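Local coordinates for phospholethanolamine N-methyltransferase 2 (Haemonchus contortus, PDB 4KRI), which probably methylates phosphomonomethylethanolamine with S-adenosylmethionine as methyl donor, a late step on the nematode route to phosphocholine, at residues Asp120-Phe125 with Phe157-Met162; Val124-Leu127 with Gly132-Gly135; Gln71-Glu76 with Asp84-Ala89. All blocks are in the same frame, centred on the assembly; numbering follows the deposited sequence.

Interaction 1. Residues Asp120-Phe125 with Phe157-Met162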
loop_
_atom_site.group_PDB
_atom_site.type_symbol
_atom_site.label_atom_id
_atom_site.label_comp_id
_atom_site.label_asym_id
_atom_site.label_seq_id
_atom_site.Cartn_x
_atom_site.Cartn_y
_atom_site.Cartn_z
ATOM N N ASP A 120 8.820 7.091 7.055
ATOM C CA ASP A 120 9.566 6.441 8.129
ATOM C C ASP A 120 9.927 7.440 9.227
ATOM O O ASP A 120 9.860 7.122 10.411
ATOM C CB ASP A 120 10.835 5.776 7.587
ATOM C CG ASP A 120 10.547 4.491 6.828
ATOM O OD1 ASP A 120 9.456 3.907 7.018
ATOM O OD2 ASP A 120 11.427 4.057 6.049
ATOM N N TYR A 121 10.293 8.652 8.829
ATOM C CA TYR A 121 10.684 9.678 9.787
ATOM C C TYR A 121 9.524 10.020 10.726
ATOM O O TYR A 121 9.704 10.127 11.940
ATOM C CB TYR A 121 11.140 10.932 9.048
ATOM C CG TYR A 121 12.072 11.820 9.840
ATOM C CD1 TYR A 121 13.448 11.685 9.724
ATOM C CD2 TYR A 121 11.579 12.798 10.691
ATOM C CE1 TYR A 121 14.308 12.494 10.435
ATOM C CE2 TYR A 121 12.435 13.611 11.416
ATOM C CZ TYR A 121 13.798 13.453 11.282
ATOM O OH TYR A 121 14.667 14.256 11.989
ATOM N N PHE A 122 8.339 10.205 10.152
ATOM C CA PHE A 122 7.143 10.498 10.939
ATOM C C PHE A 122 6.810 9.325 11.861
ATOM O O PHE A 122 6.372 9.518 13.002
ATOM C CB PHE A 122 5.950 10.748 10.011
ATOM C CG PHE A 122 6.080 11.976 9.162
ATOM C CD1 PHE A 122 6.794 13.075 9.609
ATOM C CD2 PHE A 122 5.478 12.030 7.909
ATOM C CE1 PHE A 122 6.907 14.216 8.829
ATOM C CE2 PHE A 122 5.589 13.159 7.125
ATOM C CZ PHE A 122 6.311 14.255 7.586
ATOM N N ASP A 123 7.023 8.110 11.364
ATOM C CA ASP A 123 6.615 6.898 12.087
ATOM C C ASP A 123 7.512 6.626 13.296
ATOM O O ASP A 123 7.096 5.989 14.267
ATOM C CB ASP A 123 6.621 5.694 11.135
ATOM C CG ASP A 123 5.729 4.554 11.609
ATOM O OD1 ASP A 123 4.619 4.814 12.125
ATOM O OD2 ASP A 123 6.137 3.385 11.462
ATOM N N VAL A 124 8.743 7.125 13.230
ATOM C CA VAL A 124 9.764 6.842 14.236
ATOM C C VAL A 124 9.834 7.919 15.324
ATOM O O VAL A 124 10.171 7.630 16.474
ATOM C CB VAL A 124 11.143 6.650 13.542
ATOM C CG1 VAL A 124 12.293 6.829 14.509
ATOM C CG2 VAL A 124 11.207 5.278 12.876
ATOM N N PHE A 125 9.496 9.153 14.965
ATOM C CA PHE A 125 9.619 10.281 15.892
ATOM C C PHE A 125 8.841 10.098 17.204
ATOM O O PHE A 125 7.682 9.691 17.207
ATOM C CB PHE A 125 9.204 11.593 15.215
ATOM C CG PHE A 125 9.696 12.822 15.929
ATOM C CD1 PHE A 125 10.896 13.415 15.568
ATOM C CD2 PHE A 125 8.961 13.385 16.964
ATOM C CE1 PHE A 125 11.359 14.545 16.224
ATOM C CE2 PHE A 125 9.415 14.519 17.626
ATOM C CZ PHE A 125 10.614 15.103 17.253
ATOM N N PHE A 157 1.669 14.327 -2.369
ATOM C CA PHE A 157 1.213 13.342 -1.368
ATOM C C PHE A 157 0.404 13.913 -0.204
ATOM O O PHE A 157 0.581 15.064 0.177
ATOM C CB PHE A 157 2.415 12.572 -0.831
ATOM C CG PHE A 157 3.095 11.735 -1.870
ATOM C CD1 PHE A 157 2.482 10.594 -2.359
ATOM C CD2 PHE A 157 4.330 12.111 -2.380
ATOM C CE1 PHE A 157 3.103 9.805 -3.317
ATOM C CE2 PHE A 157 4.959 11.341 -3.348
ATOM C CZ PHE A 157 4.341 10.180 -3.815
ATOM N N ILE A 158 -0.486 13.088 0.343
ATOM C CA ILE A 158 -1.237 13.404 1.555
ATOM C C ILE A 158 -0.961 12.302 2.562
ATOM O O ILE A 158 -1.261 11.138 2.303
ATOM C CB ILE A 158 -2.740 13.405 1.296
ATOM C CG1 ILE A 158 -3.086 14.389 0.171
ATOM C CG2 ILE A 158 -3.506 13.766 2.581
ATOM C CD1 ILE A 158 -4.491 14.184 -0.386
ATOM N N TRP A 159 -0.392 12.653 3.709
ATOM C CA TRP A 159 -0.248 11.674 4.786
ATOM C C TRP A 159 -1.424 11.810 5.729
ATOM O O TRP A 159 -1.825 12.914 6.068
ATOM C CB TRP A 159 1.040 11.927 5.594
ATOM C CG TRP A 159 2.310 11.498 4.935
ATOM C CD1 TRP A 159 3.020 10.355 5.183
ATOM C CD2 TRP A 159 3.043 12.214 3.940
ATOM N NE1 TRP A 159 4.153 10.320 4.393
ATOM C CE2 TRP A 159 4.183 11.448 3.618
ATOM C CE3 TRP A 159 2.845 13.434 3.283
ATOM C CZ2 TRP A 159 5.120 11.862 2.668
ATOM C CZ3 TRP A 159 3.770 13.839 2.342
ATOM C CH2 TRP A 159 4.891 13.053 2.041
ATOM N N THR A 160 -1.959 10.685 6.176
ATOM C CA THR A 160 -2.960 10.681 7.238
ATOM C C THR A 160 -2.307 9.983 8.417
ATOM O O THR A 160 -1.961 8.811 8.310
ATOM C CB THR A 160 -4.210 9.868 6.823
ATOM O OG1 THR A 160 -4.835 10.487 5.684
ATOM C CG2 THR A 160 -5.225 9.841 7.960
ATOM N N LEU A 161 -2.136 10.698 9.531
ATOM C CA LEU A 161 -1.459 10.155 10.722
ATOM C C LEU A 161 -2.290 10.480 11.954
ATOM O O LEU A 161 -3.049 11.445 11.946
ATOM C CB LEU A 161 -0.078 10.808 10.866
ATOM C CG LEU A 161 0.854 10.766 9.651
ATOM C CD1 LEU A 161 2.045 11.706 9.855
ATOM C CD2 LEU A 161 1.338 9.353 9.398
ATOM N N MET A 162 -2.151 9.687 13.015
ATOM C CA MET A 162 -2.920 9.929 14.234
ATOM C C MET A 162 -1.992 9.988 15.439
ATOM O O MET A 162 -1.091 9.156 15.571
ATOM C CB MET A 162 -3.951 8.803 14.416
ATOM C CG MET A 162 -4.889 8.983 15.600
ATOM S SD MET A 162 -6.363 7.924 15.504
ATOM C CE MET A 162 -6.002 7.011 13.991
#
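F122 meets W159 and L161 where helix 114-124 packs on strand 156-166, a helix-on-sheet contact in the N-terminal part of the chain. The two rings form a T-shaped (edge-to-face) pair. F122 brings its edge and W159 offers one face of the indole. The planes stand at 88°, and the centroid of the F122 ring lies 5.2 Å from that of the five-membered ring of W159. The touching edge is CD2 and CE2 of F122. F122 CD2 comes to 4.0 Å from W159 CD1, and F122 CE2 is 4.1 Å from W159 CE2. L161 adds one methyl. Its CD1 lies 4.0 Å from F122 CD2 and equally close to F122 CB, so the methyl lies against both atoms at once, oblique to the ring.

W159 and L161 are two apart on the strand, so both side chains leave it on the side that faces the helix. The indole is also held by its nitrogen: W159 NE1 bonds to T119 OG1, one turn before F122. This bond helps to fix the rotation of the ring and satisfies a buried N-H. Further out, L102 of strand 98-105 touches both F122 and W159. On the helix, D120 and D123 both form salt bridges to R177, and neither touches the strand segment. On F122, CG stands anti to the carbonyl carbon (chi1 -66°), and this carries the ring toward the strand. Its CE2 ends 4.0 Å above the plane of the W159 indole, offset toward the rim.

Interaction 2. Residues Val124-Leu127 with Gly132-Gly135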
loop_
_atom_site.group_PDB
_atom_site.type_symbol
_atom_site.label_atom_id
_atom_site.label_comp_id
_atom_site.label_asym_id
_atom_site.label_seq_id
_atom_site.Cartn_x
_atom_site.Cartn_y
_atom_site.Cartn_z
ATOM N N VAL A 124 8.743 7.125 13.230
ATOM C CA VAL A 124 9.764 6.842 14.236
ATOM C C VAL A 124 9.834 7.919 15.324
ATOM O O VAL A 124 10.171 7.630 16.474
ATOM C CB VAL A 124 11.143 6.650 13.542
ATOM C CG1 VAL A 124 12.293 6.829 14.509
ATOM C CG2 VAL A 124 11.207 5.278 12.876
ATOM N N PHE A 125 9.496 9.153 14.965
ATOM C CA PHE A 125 9.619 10.281 15.892
ATOM C C PHE A 125 8.841 10.098 17.204
ATOM O O PHE A 125 7.682 9.691 17.207
ATOM C CB PHE A 125 9.204 11.593 15.215
ATOM C CG PHE A 125 9.696 12.822 15.929
ATOM C CD1 PHE A 125 10.896 13.415 15.568
ATOM C CD2 PHE A 125 8.961 13.385 16.964
ATOM C CE1 PHE A 125 11.359 14.545 16.224
ATOM C CE2 PHE A 125 9.415 14.519 17.626
ATOM C CZ PHE A 125 10.614 15.103 17.253
ATOM N N ARG A 126 9.498 10.402 18.317
ATOM C CA ARG A 126 8.859 10.295 19.626
ATOM C C ARG A 126 9.045 11.580 20.427
ATOM O O ARG A 126 10.103 12.205 20.380
ATOM C CB ARG A 126 9.421 9.095 20.405
ATOM C CG ARG A 126 9.047 7.729 19.834
ATOM C CD ARG A 126 7.550 7.468 19.928
ATOM N NE ARG A 126 7.168 6.190 19.325
ATOM C CZ ARG A 126 6.720 6.052 18.081
ATOM N NH1 ARG A 126 6.598 7.115 17.290
ATOM N NH2 ARG A 126 6.384 4.853 17.625
ATOM N N LEU A 127 8.004 11.981 21.152
ATOM C CA LEU A 127 8.081 13.171 21.992
ATOM C C LEU A 127 7.677 12.827 23.415
ATOM O O LEU A 127 6.667 12.156 23.634
ATOM C CB LEU A 127 7.164 14.272 21.445
ATOM C CG LEU A 127 7.068 15.540 22.289
ATOM C CD1 LEU A 127 8.422 16.208 22.376
ATOM C CD2 LEU A 127 6.015 16.504 21.717
ATOM N N GLY A 132 5.192 9.256 29.673
ATOM C CA GLY A 132 5.448 8.379 28.546
ATOM C C GLY A 132 5.743 9.201 27.306
ATOM O O GLY A 132 6.016 10.400 27.401
ATOM N N ASN A 133 5.689 8.563 26.143
ATOM C CA ASN A 133 5.915 9.264 24.883
ATOM C C ASN A 133 4.641 9.400 24.056
ATOM O O ASN A 133 3.670 8.671 24.265
ATOM C CB ASN A 133 6.975 8.541 24.045
ATOM C CG ASN A 133 8.380 8.722 24.588
ATOM O OD1 ASN A 133 8.679 9.711 25.256
ATOM N ND2 ASN A 133 9.253 7.769 24.293
ATOM N N VAL A 134 4.652 10.347 23.124
ATOM C CA VAL A 134 3.615 10.417 22.106
ATOM C C VAL A 134 4.289 10.423 20.746
ATOM O O VAL A 134 5.465 10.779 20.627
ATOM C CB VAL A 134 2.723 11.676 22.230
ATOM C CG1 VAL A 134 1.887 11.610 23.500
ATOM C CG2 VAL A 134 3.560 12.961 22.179
ATOM N N GLY A 135 3.541 10.030 19.723
ATOM C CA GLY A 135 4.074 10.001 18.376
ATOM C C GLY A 135 2.934 9.800 17.407
ATOM O O GLY A 135 1.775 9.709 17.816
#
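L127 and V134 form an antiparallel hydrogen-bonded pair at the start of a beta hairpin made by strands 127-129 and 132-143. The tight part of the contact is the backbone here. L127 N gives its hydrogen to V134 O at 2.9 Å, and V134 N returns one to L127 O at 2.8 Å. Both bonds are nearly straight, at 164° and 163°. L127 O also receives a CA-H...O contact from N133 CA at 3.2 Å. The two side chains lie on the same face of the hairpin, where V134 CG2 is 3.9 Å from L127 CB. With V134 chi1 at -67°, CG2 falls between the backbone N and the carbonyl carbon, close to the chain of its partner.

Across the segments the contact is looser around R126 and N133, both partly exposed. N133 comes no nearer to R126 than 4.1 Å, ND2 to CB, with no polar bond between them. R126 turns at chi2 and folds back along its own chain. Its NH1 passes 4.0 Å from G135 CA, where the partner strand has no side chain. The guanidinium itself is well held. It makes a cation-pi contact with F166, and NH1 serves two carbonyls of the preceding turn, D123 O and F125 O, so it ties together the exit from helix 114-124. R126 NH1 lies 2.8 Å from F125 O, above the plane of that carbonyl.

Interaction 3. Residues Gln71-Glu76 with Asp84-Ala89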
loop_
_atom_site.group_PDB
_atom_site.type_symbol
_atom_site.label_atom_id
_atom_site.label_comp_id
_atom_site.label_asym_id
_atom_site.label_seq_id
_atom_site.Cartn_x
_atom_site.Cartn_y
_atom_site.Cartn_z
ATOM N N GLN A 71 0.919 22.311 2.001
ATOM C CA GLN A 71 2.010 22.963 1.261
ATOM C C GLN A 71 2.810 23.934 2.123
ATOM O O GLN A 71 3.146 25.033 1.687
ATOM C CB GLN A 71 1.476 23.676 0.017
ATOM C CG GLN A 71 0.850 22.731 -1.006
ATOM C CD GLN A 71 1.871 21.997 -1.899
ATOM O OE1 GLN A 71 2.848 21.382 -1.421
ATOM N NE2 GLN A 71 1.628 22.048 -3.213
ATOM N N ALA A 72 3.133 23.507 3.338
ATOM C CA ALA A 72 3.763 24.395 4.310
ATOM C C ALA A 72 5.184 23.974 4.669
ATOM O O ALA A 72 5.868 24.672 5.424
ATOM C CB ALA A 72 2.903 24.472 5.570
ATOM N N LEU A 73 5.632 22.844 4.129
ATOM C CA LEU A 73 6.868 22.229 4.605
ATOM C C LEU A 73 8.017 22.201 3.599
ATOM O O LEU A 73 8.876 21.327 3.692
ATOM C CB LEU A 73 6.600 20.800 5.082
ATOM C CG LEU A 73 5.589 20.637 6.214
ATOM C CD1 LEU A 73 5.685 19.238 6.803
ATOM C CD2 LEU A 73 5.810 21.691 7.280
ATOM N N ASP A 74 8.037 23.135 2.650
ATOM C CA ASP A 74 9.117 23.179 1.653
ATOM C C ASP A 74 10.501 23.205 2.303
ATOM O O ASP A 74 11.420 22.522 1.863
ATOM C CB ASP A 74 8.977 24.411 0.755
ATOM C CG ASP A 74 7.695 24.413 -0.047
ATOM O OD1 ASP A 74 6.982 23.388 -0.033
ATOM O OD2 ASP A 74 7.410 25.443 -0.699
ATOM N N GLU A 75 10.646 24.005 3.353
ATOM C CA GLU A 75 11.917 24.086 4.064
ATOM C C GLU A 75 12.184 22.842 4.900
ATOM O O GLU A 75 13.293 22.304 4.890
ATOM C CB GLU A 75 11.943 25.310 4.976
ATOM C CG GLU A 75 12.271 26.612 4.278
ATOM C CD GLU A 75 12.618 27.697 5.270
ATOM O OE1 GLU A 75 12.248 27.550 6.455
ATOM O OE2 GLU A 75 13.268 28.685 4.873
ATOM N N GLU A 76 11.161 22.391 5.624
ATOM C CA GLU A 76 11.298 21.263 6.548
ATOM C C GLU A 76 11.730 19.961 5.886
ATOM O O GLU A 76 12.506 19.196 6.461
ATOM C CB GLU A 76 9.991 21.031 7.314
ATOM C CG GLU A 76 9.704 22.044 8.420
ATOM C CD GLU A 76 9.387 23.447 7.901
ATOM O OE1 GLU A 76 9.118 23.611 6.689
ATOM O OE2 GLU A 76 9.402 24.397 8.714
ATOM N N ASP A 84 12.061 18.447 12.668
ATOM C CA ASP A 84 11.856 18.015 14.051
ATOM C C ASP A 84 11.038 19.037 14.846
ATOM O O ASP A 84 10.190 18.667 15.662
ATOM C CB ASP A 84 13.194 17.787 14.755
ATOM C CG ASP A 84 13.922 16.562 14.253
ATOM O OD1 ASP A 84 13.285 15.680 13.639
ATOM O OD2 ASP A 84 15.143 16.480 14.491
ATOM N N LYS A 85 11.310 20.319 14.626
ATOM C CA LYS A 85 10.525 21.371 15.266
ATOM C C LYS A 85 9.055 21.284 14.867
ATOM O O LYS A 85 8.170 21.445 15.707
ATOM C CB LYS A 85 11.094 22.762 14.959
ATOM C CG LYS A 85 12.034 23.258 16.031
ATOM C CD LYS A 85 12.963 24.334 15.507
ATOM C CE LYS A 85 13.935 24.772 16.592
ATOM N NZ LYS A 85 13.206 25.303 17.784
ATOM N N PHE A 86 8.798 21.014 13.591
ATOM C CA PHE A 86 7.422 20.904 13.119
ATOM C C PHE A 86 6.711 19.702 13.716
ATOM O O PHE A 86 5.578 19.816 14.167
ATOM C CB PHE A 86 7.339 20.808 11.592
ATOM C CG PHE A 86 6.027 20.259 11.110
ATOM C CD1 PHE A 86 4.887 21.048 11.120
ATOM C CD2 PHE A 86 5.923 18.947 10.680
ATOM C CE1 PHE A 86 3.663 20.539 10.695
ATOM C CE2 PHE A 86 4.705 18.432 10.258
ATOM C CZ PHE A 86 3.575 19.235 10.259
ATOM N N ILE A 87 7.355 18.540 13.692
ATOM C CA ILE A 87 6.690 17.339 14.204
ATOM C C ILE A 87 6.386 17.518 15.680
ATOM O O ILE A 87 5.315 17.132 16.156
ATOM C CB ILE A 87 7.532 16.080 13.998
ATOM C CG1 ILE A 87 7.814 15.891 12.509
ATOM C CG2 ILE A 87 6.804 14.863 14.551
ATOM C CD1 ILE A 87 8.804 14.778 12.203
ATOM N N THR A 88 7.335 18.116 16.391
ATOM C CA THR A 88 7.159 18.427 17.801
ATOM C C THR A 88 5.959 19.340 18.011
ATOM O O THR A 88 5.101 19.060 18.848
ATOM C CB THR A 88 8.420 19.083 18.378
ATOM O OG1 THR A 88 9.508 18.158 18.275
ATOM C CG2 THR A 88 8.213 19.452 19.839
ATOM N N ALA A 89 5.878 20.411 17.231
ATOM C CA ALA A 89 4.805 21.390 17.400
ATOM C C ALA A 89 3.466 20.775 17.009
ATOM O O ALA A 89 2.439 21.050 17.625
ATOM C CB ALA A 89 5.084 22.642 16.571
#
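L73 and F86 make the main contact between the loop after strand 64-70 and helix 80-93. The contact is apolar, with a CH-pi interaction at its centre. L73 CD1 stands over one face of the F86 ring, 4.0 Å from the centroid and 24° off the ring normal. It is nearest the rim, 3.7 Å from F86 CE2. The other methyl covers another part of the ring, with L73 CD2 4.0 Å from F86 CD1. F86 holds CG anti to its own backbone N (chi1 161°), which presents the ring to the leucine.

A second apolar touch uses the aliphatic part of a glutamate. The E76 side chain crosses F86 at about a right angle, with E76 CG 4.1 Å from F86 CB.

The polar bonds lie beside these touches. T88 OG1 gives its hydrogen to D84 O at 2.7 Å, and T88 N bonds the same oxygen from the opposite face of its plane. E75 OE1 forms a salt bridge with K82 NZ of the same helix. L73 N is bonded to Q104 OE1, and L102 touches the L73 side chain. Between the two segments, then, only apolar surfaces meet; the E75-K82 salt bridge adds a charged tie from loop to helix, and bonds to Q104 tie the loop to strand 98-105.

Interactions 1 and 3 are buried and apolar across their segments. Interaction 2 is partly buried and rests on backbone hydrogen bonds, as suits a hairpin pair. Interaction 1 lies about 14 Å from the centre of the chain, centre to centre, and the other two lie farther out. Interactions 1 and 2 share V124 and F125: the chain leaves helix 114-124 in one and enters the hairpin in the other. Both reach the same sheet, since strands 156-166 and 132-143 are neighbours. Interaction 3 holds helix 80-93, which packs beside helix 114-124. Y121 OH lies 2.6 Å from D84 OD1, a probable hydrogen bond between the helices, and F125 packs on D84, I87 and T88. L102 borders both apolar contacts.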